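Local coordinates for aminopeptidase (Aneurinibacillus sp. AM-1, PDB 5IB9), which probably removes amino acids from the N-termini of peptides as a zinc-dependent exopeptidase of family M28, at residues E36-V41 against T202-I207; H228-E233 against E272-I277; I267-E272 against R345-S350. One frame throughout, in Å; residues are numbered along the deposited sequence.

Contact 1 of 3, residues E36-V41 against T202-I207; sequences EELKAV and TSHNVI. With ZN (zinc ion), chain G.
Helix 36-41 runs almost along strand 202-207, the two axes 21° from parallel and 8.8 Å apart at closest, which brings Val41 alongside Val206 and the end of Leu38 to His204. Glu37 reaches the strand with its chain extended: CG is anti to the backbone N (chi1 -162°), and the carboxylate ends beside Ser203. There Ser203 OG donates to Glu37 OE1 over 2.7 Å on the syn side, somewhat out of the carboxylate plane. OE1 also accepts from a water at 2.8 Å and from Gly33 N, while OE2 has weak bonds from His229 ND1 and Ala271 N, so a glutamate can be buried here with its oxygens supplied with donors. The same water lies in the plane of the His204 ring at its edge and accepts a hydrogen bond from His204 ND1, at 2.8 Å. That leaves His204 NE2 for a zinc ion, bound at 2.0 Å; waters and Glu288 of the second subunit are further ligands, a shared metal that probably helps to hold the two subunits together. Leu38 CD1 approaches His204 CE1 obliquely at 3.8 Å. Val41, branched and compact, serves both strand residues that face the helix: its CG2 lies 4.0 Å from His204 CB and its CG1 3.8 Å from Val206 CG2. Strand 187-210 pairs antiparallel with strands 55-66 and 263-269, and Asn205, turned away from the helix, bonds through OD1 to Gly270 N. Helix 35-50 therefore packs on one face of these strands, with Lys39 and Ala40 touching helix 15-25.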
# COMPACT_ATOMS: atom_id res chain seq x y z
N GLU A 36 -9.23 19.06 -10.47
CA GLU A 36 -9.26 20.12 -9.46
C GLU A 36 -8.41 19.79 -8.24
O GLU A 36 -7.86 20.68 -7.61
CB GLU A 36 -10.71 20.33 -8.91
CG GLU A 36 -11.64 20.87 -9.99
CD GLU A 36 -11.29 22.29 -10.36
OE1 GLU A 36 -10.88 23.14 -9.55
OE2 GLU A 36 -11.41 22.63 -11.58
N GLU A 37 -8.28 18.51 -7.91
CA GLU A 37 -7.32 18.15 -6.77
C GLU A 37 -5.93 18.44 -7.23
O GLU A 37 -5.17 18.94 -6.40
CB GLU A 37 -7.46 16.68 -6.35
CG GLU A 37 -6.84 16.52 -4.96
CD GLU A 37 -6.65 15.10 -4.55
OE1 GLU A 37 -6.29 14.27 -5.45
OE2 GLU A 37 -6.84 14.79 -3.32
N LEU A 38 -5.61 18.15 -8.50
CA LEU A 38 -4.26 18.47 -8.97
C LEU A 38 -3.96 19.96 -8.93
O LEU A 38 -2.87 20.41 -8.48
CB LEU A 38 -4.05 17.93 -10.38
CG LEU A 38 -2.62 18.05 -10.90
CD1 LEU A 38 -1.69 17.23 -10.12
CD2 LEU A 38 -2.60 17.67 -12.40
N LYS A 39 -4.96 20.80 -9.30
CA LYS A 39 -4.77 22.19 -9.16
C LYS A 39 -4.50 22.65 -7.71
O LYS A 39 -3.71 23.57 -7.43
CB LYS A 39 -6.06 22.86 -9.73
CG LYS A 39 -6.10 24.33 -9.42
CD LYS A 39 -7.56 25.00 -9.67
CE LYS A 39 -7.94 24.67 -11.05
NZ LYS A 39 -9.42 25.02 -11.26
N ALA A 40 -5.20 22.02 -6.79
CA ALA A 40 -5.01 22.35 -5.37
C ALA A 40 -3.56 21.99 -4.90
O ALA A 40 -2.91 22.72 -4.16
CB ALA A 40 -6.06 21.62 -4.48
N VAL A 41 -3.18 20.76 -5.32
CA VAL A 41 -1.79 20.30 -5.01
C VAL A 41 -0.77 21.33 -5.50
O VAL A 41 0.14 21.72 -4.75
CB VAL A 41 -1.57 18.92 -5.64
CG1 VAL A 41 -0.07 18.64 -5.76
CG2 VAL A 41 -2.34 17.91 -4.85
N THR A 202 -4.78 8.81 -9.74
CA THR A 202 -3.58 9.16 -8.96
C THR A 202 -3.91 10.43 -8.18
O THR A 202 -4.47 11.41 -8.70
CB THR A 202 -2.45 9.57 -9.94
OG1 THR A 202 -2.16 8.42 -10.76
CG2 THR A 202 -1.15 9.90 -9.19
N SER A 203 -3.64 10.36 -6.91
CA SER A 203 -3.69 11.54 -6.06
C SER A 203 -2.29 11.83 -5.44
O SER A 203 -1.28 11.20 -5.85
CB SER A 203 -4.77 11.30 -4.97
OG SER A 203 -4.98 12.39 -4.05
N HIS A 204 -2.23 12.82 -4.58
CA HIS A 204 -0.94 13.26 -4.04
C HIS A 204 -1.06 13.78 -2.64
O HIS A 204 -2.11 14.31 -2.25
CB HIS A 204 -0.43 14.44 -4.86
CG HIS A 204 -0.37 14.22 -6.35
ND1 HIS A 204 -1.48 14.28 -7.19
CD2 HIS A 204 0.67 13.85 -7.12
CE1 HIS A 204 -1.10 13.92 -8.42
NE2 HIS A 204 0.20 13.73 -8.41
N ASN A 205 0.07 13.71 -1.89
CA ASN A 205 0.27 14.46 -0.64
C ASN A 205 1.30 15.53 -0.91
O ASN A 205 2.24 15.31 -1.66
CB ASN A 205 0.77 13.53 0.48
CG ASN A 205 -0.13 12.34 0.65
OD1 ASN A 205 -1.34 12.52 0.79
ND2 ASN A 205 0.45 11.19 0.90
N VAL A 206 1.16 16.66 -0.24
CA VAL A 206 2.11 17.79 -0.38
C VAL A 206 2.76 17.95 0.98
O VAL A 206 2.10 18.11 1.99
CB VAL A 206 1.40 19.10 -0.77
CG1 VAL A 206 2.56 20.15 -0.88
CG2 VAL A 206 0.65 18.94 -2.08
N ILE A 207 4.11 17.86 0.99
CA ILE A 207 4.82 17.77 2.27
C ILE A 207 5.90 18.89 2.34
O ILE A 207 6.79 18.97 1.48
CB ILE A 207 5.55 16.46 2.43
CG1 ILE A 207 4.57 15.29 2.37
CG2 ILE A 207 6.35 16.40 3.79
CD1 ILE A 207 4.96 14.32 1.29
ZN ZN G . 1.32 13.49 -10.08
O HOH W 1 -4.11 15.09 -6.99
O HOH W 2 1.51 15.09 -11.18
O HOH W 3 1.00 12.05 -11.39
O HOH W 4 -0.22 12.20 -11.58
O HOH W 5 0.12 14.03 -11.70

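Contact 2 of 3, residues H228-E233 against E272-I277. With ZN (zinc ion), chain C; ZN (zinc ion), chain B; BES (2-(3-amino-2-hydroxy-4-phenyl-butyrylamino)-4-methyl-pentanoic acid), chain H.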
# COMPACT_ATOMS: atom_id res chain seq x y z
N HIS A 228 -6.42 17.77 4.90
CA HIS A 228 -6.62 17.13 3.57
C HIS A 228 -7.15 18.11 2.54
O HIS A 228 -7.93 19.03 2.89
CB HIS A 228 -7.56 15.85 3.66
CG HIS A 228 -9.01 16.13 4.02
ND1 HIS A 228 -10.00 16.27 3.04
CD2 HIS A 228 -9.62 16.09 5.21
CE1 HIS A 228 -11.18 16.41 3.69
NE2 HIS A 228 -10.96 16.33 4.99
N HIS A 229 -6.67 17.93 1.32
CA HIS A 229 -7.01 18.89 0.25
C HIS A 229 -8.06 18.48 -0.74
O HIS A 229 -8.38 19.29 -1.57
CB HIS A 229 -5.72 19.38 -0.48
CG HIS A 229 -4.83 18.27 -0.97
ND1 HIS A 229 -5.13 17.22 -1.81
CD2 HIS A 229 -3.53 18.10 -0.60
CE1 HIS A 229 -4.04 16.44 -1.95
NE2 HIS A 229 -3.06 17.01 -1.24
N ASP A 230 -8.61 17.29 -0.54
CA ASP A 230 -9.75 16.86 -1.39
C ASP A 230 -11.08 17.12 -0.66
O ASP A 230 -11.12 17.31 0.57
CB ASP A 230 -9.66 15.37 -1.69
CG ASP A 230 -9.76 14.47 -0.48
OD1 ASP A 230 -9.11 14.71 0.59
OD2 ASP A 230 -10.52 13.48 -0.57
N SER A 231 -12.12 17.16 -1.53
CA SER A 231 -13.48 17.26 -0.94
C SER A 231 -14.38 16.26 -1.62
O SER A 231 -13.97 15.59 -2.54
CB SER A 231 -14.05 18.69 -1.09
OG SER A 231 -14.32 18.95 -2.47
N VAL A 232 -15.56 16.04 -1.03
CA VAL A 232 -16.49 15.06 -1.70
C VAL A 232 -17.14 15.66 -2.96
O VAL A 232 -17.16 16.88 -3.16
CB VAL A 232 -17.60 14.62 -0.71
CG1 VAL A 232 -16.93 13.89 0.50
CG2 VAL A 232 -18.54 15.75 -0.27
N GLU A 233 -17.64 14.75 -3.81
CA GLU A 233 -18.35 15.16 -5.04
C GLU A 233 -19.41 16.26 -4.76
O GLU A 233 -20.17 16.16 -3.81
CB GLU A 233 -19.11 13.96 -5.62
CG GLU A 233 -18.28 12.91 -6.39
CD GLU A 233 -17.95 13.31 -7.85
OE1 GLU A 233 -17.12 12.58 -8.51
OE2 GLU A 233 -18.51 14.34 -8.35
N GLU A 272 -8.46 11.80 1.22
CA GLU A 272 -8.98 11.60 2.57
C GLU A 272 -10.41 11.04 2.52
O GLU A 272 -10.73 10.12 3.30
CB GLU A 272 -8.86 12.87 3.44
CG GLU A 272 -9.20 12.63 4.92
CD GLU A 272 -10.70 12.86 5.23
OE1 GLU A 272 -11.49 13.29 4.35
OE2 GLU A 272 -10.98 12.54 6.41
N GLU A 273 -11.17 11.60 1.60
CA GLU A 273 -12.63 11.27 1.63
C GLU A 273 -12.86 9.87 1.09
O GLU A 273 -13.97 9.32 1.33
CB GLU A 273 -13.33 12.29 0.77
CG GLU A 273 -13.31 13.80 1.25
CD GLU A 273 -14.11 14.07 2.53
OE1 GLU A 273 -14.60 13.07 3.16
OE2 GLU A 273 -14.17 15.33 2.91
N ASN A 274 -11.87 9.30 0.45
CA ASN A 274 -11.89 7.95 -0.07
C ASN A 274 -11.48 6.88 0.92
O ASN A 274 -11.29 5.72 0.53
CB ASN A 274 -10.90 7.83 -1.31
CG ASN A 274 -11.19 8.87 -2.39
OD1 ASN A 274 -11.90 8.60 -3.38
ND2 ASN A 274 -10.80 10.10 -2.12
N GLY A 275 -11.23 7.24 2.19
CA GLY A 275 -10.78 6.31 3.17
C GLY A 275 -9.35 6.57 3.65
O GLY A 275 -8.62 5.66 3.98
N LEU A 276 -9.01 7.84 3.82
CA LEU A 276 -7.70 8.23 4.40
C LEU A 276 -6.56 7.77 3.53
O LEU A 276 -5.53 7.39 4.09
CB LEU A 276 -7.55 7.78 5.90
CG LEU A 276 -8.81 7.98 6.74
CD1 LEU A 276 -8.44 7.49 8.15
CD2 LEU A 276 -9.33 9.39 6.77
N ILE A 277 -6.73 7.61 2.21
CA ILE A 277 -5.70 6.96 1.38
C ILE A 277 -4.40 7.71 1.46
O ILE A 277 -3.31 7.10 1.63
CB ILE A 277 -6.20 6.73 -0.05
CG1 ILE A 277 -7.49 5.89 0.13
CG2 ILE A 277 -5.12 5.83 -0.74
CD1 ILE A 277 -8.10 5.57 -1.22
ZN ZN C . -12.51 16.46 6.30
ZN ZN B . -15.30 15.03 4.67
N2 BES H . -14.05 15.83 8.25
C1 BES H . -14.64 14.52 8.01
C6 BES H . -14.68 13.76 9.33
C7 BES H . -15.65 14.22 10.41
C8 BES H . -16.96 14.69 10.12
C12 BES H . -15.22 14.14 11.75
C9 BES H . -17.81 15.06 11.18
C11 BES H . -16.08 14.52 12.82
C10 BES H . -17.37 14.99 12.52
C2 BES H . -13.83 13.77 6.95
O2 BES H . -13.66 14.78 5.96
C3 BES H . -14.72 12.69 6.44
O3 BES H . -15.73 13.02 5.83
N1 BES H . -14.43 11.47 6.76
C4 BES H . -15.33 10.39 6.35
C13 BES H . -14.64 9.14 6.89
C14 BES H . -13.27 8.86 6.27
C15 BES H . -12.86 7.52 6.87
C16 BES H . -13.23 8.86 4.74
C5 BES H . -16.67 10.42 7.06
O1 BES H . -17.63 9.76 6.57
O4 BES H . -16.86 11.06 8.11
O HOH W 6 -15.62 17.47 1.62
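His228 and Glu272 are brought face to face by their torsions: His228 CG sits between its backbone N and carbonyl carbon (chi1 67°), and the glutamate chain bends sharply at chi2 (-91°), folding its carboxylate over the imidazole. The two planes are stacked 15° apart. Glu272 CB makes a CH-pi contact 3.7 Å from the ring centroid, and Glu272 OE1 lies over the same ring toward its rim, 3.2 Å from His228 NE2. That pair shares no hydrogen, because NE2 is spent on a zinc ion at 2.0 Å. On the ring's other nitrogen, ND1 makes weak bonds to Asp230 O and OD1, which limit its rotation. Asp230 then ties the loops together with both oxygens: OD1 receives Glu272 N at 3.0 Å from above the carboxylate plane, and OD2 takes Glu273 N at 2.9 Å through its syn lone pair. A short acidic side chain suits this place, since it can meet two consecutive N-H groups. These loops follow parallel neighbouring strands and form part of the two-zinc centre of family M28. Asp240 bridges the metals; Asp301 completes the protein ligands of the His228 zinc, and His371 those of the second. Glu273 grips that second zinc unevenly, OE2 at 2.1 Å and OE1 at 2.6 Å, while Val232 CG1 packs against Glu273 CD at 3.5 Å. The inhibitor bestatin contributes its hydroxyl O2 to both metals. Gly275, whose backbone conformation leaves no room for a CB beside the carbonyl O of Asn274, brings its N near methyl C16 of bestatin, and Leu276 CD2 meets the same isobutyl group at C15.

Contact 3 of 3, residues I267-E272 against R345-S350. With BES (2-(3-amino-2-hydroxy-4-phenyl-butyrylamino)-4-methyl-pentanoic acid), chain H.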
# COMPACT_ATOMS: atom_id res chain seq x y z
N ILE A 267 1.67 19.06 6.18
CA ILE A 267 1.31 18.14 5.12
C ILE A 267 -0.17 18.35 4.74
O ILE A 267 -1.04 18.47 5.64
CB ILE A 267 1.51 16.63 5.56
CG1 ILE A 267 2.91 16.45 6.09
CG2 ILE A 267 1.17 15.73 4.35
CD1 ILE A 267 3.13 14.99 6.52
N THR A 268 -0.41 18.37 3.42
CA THR A 268 -1.81 18.24 3.02
C THR A 268 -1.98 16.93 2.32
O THR A 268 -1.23 16.55 1.43
CB THR A 268 -2.30 19.47 2.14
OG1 THR A 268 -1.61 19.52 0.88
CG2 THR A 268 -2.05 20.70 2.96
N PHE A 269 -2.99 16.16 2.78
CA PHE A 269 -3.16 14.78 2.28
C PHE A 269 -4.19 14.69 1.18
O PHE A 269 -5.21 15.39 1.26
CB PHE A 269 -3.61 13.90 3.41
CG PHE A 269 -2.70 13.82 4.60
CD1 PHE A 269 -1.46 13.13 4.50
CD2 PHE A 269 -3.01 14.38 5.81
CE1 PHE A 269 -0.59 13.04 5.60
CE2 PHE A 269 -2.16 14.29 6.93
CZ PHE A 269 -0.97 13.62 6.80
N GLY A 270 -3.95 13.81 0.22
CA GLY A 270 -4.97 13.56 -0.81
C GLY A 270 -5.86 12.41 -0.41
O GLY A 270 -5.57 11.62 0.47
N ALA A 271 -7.00 12.34 -1.11
CA ALA A 271 -7.89 11.13 -1.04
C ALA A 271 -8.29 10.83 0.33
O ALA A 271 -8.47 9.69 0.71
CB ALA A 271 -7.28 9.92 -1.83
N GLU A 272 -8.46 11.80 1.22
CA GLU A 272 -8.98 11.60 2.57
C GLU A 272 -10.41 11.04 2.52
O GLU A 272 -10.73 10.12 3.30
CB GLU A 272 -8.86 12.87 3.44
CG GLU A 272 -9.20 12.63 4.92
CD GLU A 272 -10.70 12.86 5.23
OE1 GLU A 272 -11.49 13.29 4.35
OE2 GLU A 272 -10.98 12.54 6.41
N ARG A 345 -12.23 9.09 11.71
CA ARG A 345 -12.85 9.67 10.51
C ARG A 345 -12.00 10.77 9.87
O ARG A 345 -12.55 11.63 9.13
CB ARG A 345 -14.28 10.25 10.74
CG ARG A 345 -15.28 9.24 11.34
CD ARG A 345 -16.59 9.98 11.87
NE ARG A 345 -17.31 10.68 10.80
CZ ARG A 345 -18.43 11.38 10.96
NH1 ARG A 345 -19.01 11.45 12.16
NH2 ARG A 345 -18.99 11.99 9.92
N SER A 346 -10.70 10.83 10.23
CA SER A 346 -9.80 11.87 9.54
C SER A 346 -8.38 11.31 9.66
O SER A 346 -8.16 10.25 10.18
CB SER A 346 -9.97 13.26 10.14
OG SER A 346 -9.42 14.23 9.26
N ASP A 347 -7.45 12.04 9.08
CA ASP A 347 -6.07 11.54 8.88
C ASP A 347 -5.28 11.28 10.16
O ASP A 347 -4.32 10.50 10.07
CB ASP A 347 -5.30 12.52 7.98
CG ASP A 347 -5.94 12.65 6.59
OD1 ASP A 347 -6.06 11.61 5.90
OD2 ASP A 347 -6.37 13.80 6.27
N HIS A 348 -5.75 11.76 11.32
CA HIS A 348 -5.06 11.39 12.57
C HIS A 348 -5.10 9.89 12.79
O HIS A 348 -4.19 9.35 13.43
CB HIS A 348 -5.59 12.14 13.77
CG HIS A 348 -7.06 11.92 14.00
ND1 HIS A 348 -8.04 12.13 13.03
CD2 HIS A 348 -7.68 11.55 15.13
CE1 HIS A 348 -9.23 11.82 13.58
NE2 HIS A 348 -9.03 11.50 14.86
N GLU A 349 -6.11 9.19 12.27
CA GLU A 349 -6.19 7.71 12.41
C GLU A 349 -5.01 7.01 11.78
O GLU A 349 -4.64 5.92 12.22
CB GLU A 349 -7.45 7.27 11.73
CG GLU A 349 -7.87 5.81 12.12
CD GLU A 349 -9.32 5.57 11.67
OE1 GLU A 349 -10.27 6.33 12.01
OE2 GLU A 349 -9.50 4.62 10.95
N SER A 350 -4.40 7.62 10.77
CA SER A 350 -3.23 6.98 10.13
C SER A 350 -1.96 6.99 10.94
O SER A 350 -1.09 6.13 10.76
CB SER A 350 -3.05 7.66 8.76
OG SER A 350 -4.27 7.49 7.98
N2 BES H . -14.05 15.83 8.25
C1 BES H . -14.64 14.52 8.01
C6 BES H . -14.68 13.76 9.33
C7 BES H . -15.65 14.22 10.41
C8 BES H . -16.96 14.69 10.12
C12 BES H . -15.22 14.14 11.75
C9 BES H . -17.81 15.06 11.18
C11 BES H . -16.08 14.52 12.82
C10 BES H . -17.37 14.99 12.52
C2 BES H . -13.83 13.77 6.95
O2 BES H . -13.66 14.78 5.96
C3 BES H . -14.72 12.69 6.44
O3 BES H . -15.73 13.02 5.83
N1 BES H . -14.43 11.47 6.76
C4 BES H . -15.33 10.39 6.35
C13 BES H . -14.64 9.14 6.89
C14 BES H . -13.27 8.86 6.27
C15 BES H . -12.86 7.52 6.87
C16 BES H . -13.23 8.86 4.74
C5 BES H . -16.67 10.42 7.06
O1 BES H . -17.63 9.76 6.57
O4 BES H . -16.86 11.06 8.11
O HOH W 7 -5.80 10.88 3.31
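Asp347 wedges its carboxylate between the ring of Phe269 and the chain of Glu272, where the end of strand 263-269 of the M28 peptidase domain and the loop after it meet the turn leading into helix 348-352. Van der Waals contact carries most of this: Asp347 OD2 lies 3.4 Å from Phe269 CD2, obliquely to the ring, and 3.3 Å from Glu272 CG. The aromatic ring gives the aspartate a broad apolar neighbour, with Ile267 CG2 over one of its faces. The polar ends of Asp347 are met from outside, OD1 by Ser279 OG and OD2 weakly by Gln299 NE2. Water also links the segments, donating to Gly270 O at 2.9 Å and to Asp347 OD1 at 2.7 Å. Two acceptors also come close without a bond, Glu272 OE2 and Arg345 O, 3.3 Å apart, a pairing that is probably unfavourable by itself. Arg345 O has a donor in bestatin, whose N1 reaches it at 3.0 Å. Nearby, Ser346 OG bonds to the zinc ligand Asp301, a second-shell hold on the metal site. The Arg345 side chain also bonds to bestatin: it bends at chi3 (62°), which brings NE to carboxylate oxygen O4 at 2.8 Å. One face of its guanidinium lies against the bestatin phenyl ring at C8, an ortho carbon. An alanine here would probably leave that carboxylate without its charged donors, and the phenyl ring without the flat group lying over it. Arg345 NH2 donates to the same O4, at 2.9 Å.

How the contacts relate
Contacts 1 and 3 are buried and contact 2 partly so, but contact 1 lies farther out, about 16 Å from the chain centre against about 6 Å for the other two, and it alone reaches the second subunit. It joins a helix to a strand through valines, a leucine, a serine, a glutamate and a zinc-binding histidine. Contacts 2 and 3 lie mainly in loops around bestatin, rich in acidic groups; they share Glu272, which faces the metal-binding histidine in one and Asp347 in the other. Strands 187-210 and 263-269 are sheet neighbours, so contacts 1 and 3 meet through Val206 O and Thr268 N. His229 connects contact 2 to both others, its N bonding to Phe269 O.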